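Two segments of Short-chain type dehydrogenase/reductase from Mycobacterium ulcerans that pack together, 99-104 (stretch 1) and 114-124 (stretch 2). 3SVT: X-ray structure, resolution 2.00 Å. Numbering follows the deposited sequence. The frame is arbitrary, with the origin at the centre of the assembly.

Stretch 1 (99-104) AGGSEN
Stretch 2 114-124: EAWRRTVDLNV

The most unusual feature of this contact is that one amide side chain, that of Asn-123, holds the backbone of Gly-101 at both its polar ends. Gly-101 N donates to Asn-123 OD1 at 3.1 Å, with an N-H...O angle of 154°, while Asn-123 ND2 returns a weak hydrogen bond to Gly-101 O at 3.3 Å and 145°. Asparagine suits the place because its amide carries an acceptor and a donor side by side. Its CA-to-CB bond points sideways, but chi1 of -70° (m) and chi2 of -2° bring the end of the side chain nearer the loop.

Stretch 2 (114-124) is helical throughout, part of a helix that extends beyond it in both directions, built on i to i-4 backbone hydrogen bonds and widening into a pi-type turn at 121-124. Stretch 1 has no regular secondary structure and runs antiparallel to the helix: Gly-100 CA lies 5.3 Å from Asn-123 CA, Ser-102 CA 6.0 Å from Thr-119 CA, and Glu-103 CA 5.8 Å from Ala-115 CA.

At the Asn-123 end the close approach has no room for a CB on either glycine. Gly-100 adopts phi/psi 156/157, where a CB would be jammed against the preceding carbonyl oxygen and would also sit 3.0 Å from Asn-123 OD1; its bare CA is 3.4 Å from that same OD1. Gly-101 is extended, at -151/-173, and an ideal CB there would lie a tight 3.3 Å from Leu-122 CD2. Leu-122, t at chi1 and p (48°) at chi2, points toward the loop and covers the glycine backbone, its CD2 lying 3.5 Å from Gly-101 N. A water joins the two backbones nearby, donating to Ala-99 O at 2.6 Å and to Leu-122 O at 2.7 Å.

One turn back along the helix, Thr-119 (chi1 -53°, m) points toward the loop. Its OG1 bonds to Ala-115 O at 3.0 Å, satisfying the hydroxyl within the helix, and its CG2 packs 3.7 Å from Gly-101 O. Glu-103 N is 3.7 Å from Thr-119 OG1, and this buried amide has no partner in the model. Ser-102, at -155/117 with chi1 t, turns its CB away from the helix; the residue is exposed, which suits a small polar side chain.

At the far end, Glu-103 (-115/3) points its CB toward Ala-115, whose small methyl allows a CB-to-CB approach of 4.3 Å and lies 4.1 Å from Glu-103 O. Residues 101-104 are poorly ordered, and Glu-103 and Asn-104 (-107/138) are modelled only to CB.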

# COMPACT_ATOMS: atom_id res chain seq x y z
N ALA B 99 4.52 8.80 -22.98
CA ALA B 99 4.06 7.94 -24.06
C ALA B 99 3.48 6.66 -23.48
O ALA B 99 4.07 6.07 -22.57
CB ALA B 99 5.20 7.62 -25.01
N GLY B 100 2.34 6.26 -24.00
CA GLY B 100 1.61 5.12 -23.48
C GLY B 100 0.15 5.26 -23.83
O GLY B 100 -0.34 6.36 -24.07
N GLY B 101 -0.57 4.14 -23.86
CA GLY B 101 -1.93 4.17 -24.35
C GLY B 101 -2.81 3.12 -23.74
O GLY B 101 -2.42 2.41 -22.82
N SER B 102 -4.02 3.05 -24.28
CA SER B 102 -5.06 2.16 -23.79
C SER B 102 -6.02 1.88 -24.93
O SER B 102 -6.68 2.80 -25.43
CB SER B 102 -5.82 2.84 -22.66
OG SER B 102 -6.84 2.00 -22.16
N GLU B 103 -6.10 0.62 -25.34
CA GLU B 103 -6.98 0.22 -26.44
C GLU B 103 -8.12 -0.72 -25.99
O GLU B 103 -8.92 -1.16 -26.81
CB GLU B 103 -6.16 -0.42 -27.57
N ASN B 104 -8.21 -1.00 -24.68
CA ASN B 104 -9.24 -1.93 -24.17
C ASN B 104 -10.38 -1.22 -23.41
O ASN B 104 -10.15 -0.28 -22.66
CB ASN B 104 -8.59 -2.99 -23.26
N GLU B 114 -5.38 -9.31 -28.78
CA GLU B 114 -4.49 -8.49 -29.59
C GLU B 114 -4.39 -7.05 -29.05
O GLU B 114 -3.29 -6.51 -28.88
CB GLU B 114 -4.96 -8.48 -31.03
CG GLU B 114 -4.04 -7.70 -31.96
CD GLU B 114 -2.72 -8.38 -32.25
OE1 GLU B 114 -2.60 -9.60 -32.00
OE2 GLU B 114 -1.81 -7.69 -32.75
N ALA B 115 -5.53 -6.44 -28.77
CA ALA B 115 -5.54 -5.11 -28.13
C ALA B 115 -4.78 -5.14 -26.79
O ALA B 115 -3.94 -4.27 -26.52
CB ALA B 115 -6.97 -4.65 -27.90
N TRP B 116 -5.06 -6.15 -25.96
CA TRP B 116 -4.34 -6.36 -24.70
C TRP B 116 -2.82 -6.44 -24.91
O TRP B 116 -2.06 -5.68 -24.27
CB TRP B 116 -4.84 -7.64 -24.04
CG TRP B 116 -4.06 -8.09 -22.83
CD1 TRP B 116 -2.88 -8.79 -22.82
CD2 TRP B 116 -4.44 -7.93 -21.46
NE1 TRP B 116 -2.49 -9.05 -21.52
CE2 TRP B 116 -3.43 -8.53 -20.66
CE3 TRP B 116 -5.54 -7.34 -20.81
CZ2 TRP B 116 -3.48 -8.55 -19.26
CZ3 TRP B 116 -5.59 -7.36 -19.42
CH2 TRP B 116 -4.56 -7.96 -18.66
N ARG B 117 -2.38 -7.31 -25.82
CA ARG B 117 -0.95 -7.48 -26.09
C ARG B 117 -0.28 -6.19 -26.56
O ARG B 117 0.86 -5.94 -26.18
CB ARG B 117 -0.70 -8.60 -27.13
CG ARG B 117 -0.78 -10.00 -26.57
CD ARG B 117 -0.27 -11.06 -27.56
NE ARG B 117 -1.08 -11.09 -28.76
CZ ARG B 117 -2.24 -11.74 -28.91
NH1 ARG B 117 -2.77 -12.46 -27.93
NH2 ARG B 117 -2.89 -11.69 -30.07
N ARG B 118 -0.97 -5.40 -27.41
CA ARG B 118 -0.45 -4.10 -27.87
C ARG B 118 -0.24 -3.13 -26.72
O ARG B 118 0.84 -2.51 -26.57
CB ARG B 118 -1.38 -3.45 -28.92
N THR B 119 -1.26 -3.02 -25.87
CA THR B 119 -1.13 -2.24 -24.63
C THR B 119 0.04 -2.66 -23.75
O THR B 119 0.74 -1.80 -23.22
CB THR B 119 -2.43 -2.27 -23.84
OG1 THR B 119 -3.47 -1.87 -24.72
CG2 THR B 119 -2.40 -1.31 -22.64
N VAL B 120 0.26 -3.96 -23.59
CA VAL B 120 1.39 -4.44 -22.81
C VAL B 120 2.73 -4.03 -23.45
O VAL B 120 3.67 -3.61 -22.77
CB VAL B 120 1.32 -5.98 -22.61
CG1 VAL B 120 2.61 -6.51 -22.04
CG2 VAL B 120 0.14 -6.36 -21.73
N ASP B 121 2.81 -4.17 -24.78
CA ASP B 121 4.02 -3.86 -25.49
C ASP B 121 4.33 -2.36 -25.33
O ASP B 121 5.44 -1.98 -25.00
CB ASP B 121 3.89 -4.29 -26.95
CG ASP B 121 5.23 -4.30 -27.70
OD1 ASP B 121 6.31 -4.62 -27.14
OD2 ASP B 121 5.17 -4.01 -28.90
N LEU B 122 3.32 -1.54 -25.52
CA LEU B 122 3.50 -0.10 -25.43
C LEU B 122 3.90 0.39 -24.05
O LEU B 122 4.90 1.13 -23.89
CB LEU B 122 2.21 0.60 -25.86
CG LEU B 122 2.26 2.12 -25.92
CD1 LEU B 122 3.53 2.63 -26.70
CD2 LEU B 122 0.96 2.60 -26.57
N ASN B 123 3.14 -0.04 -23.04
CA ASN B 123 3.33 0.45 -21.69
C ASN B 123 4.49 -0.23 -20.97
O ASN B 123 5.35 0.45 -20.41
CB ASN B 123 2.04 0.28 -20.88
CG ASN B 123 0.92 1.21 -21.34
OD1 ASN B 123 1.07 2.05 -22.23
ND2 ASN B 123 -0.24 1.06 -20.71
N VAL B 124 4.53 -1.56 -21.01
CA VAL B 124 5.53 -2.31 -20.26
C VAL B 124 6.89 -2.32 -20.98
O VAL B 124 7.90 -1.92 -20.42
CB VAL B 124 5.06 -3.76 -19.97
CG1 VAL B 124 6.05 -4.46 -19.04
CG2 VAL B 124 3.66 -3.75 -19.33
O HOH W 1 4.69 3.51 -22.53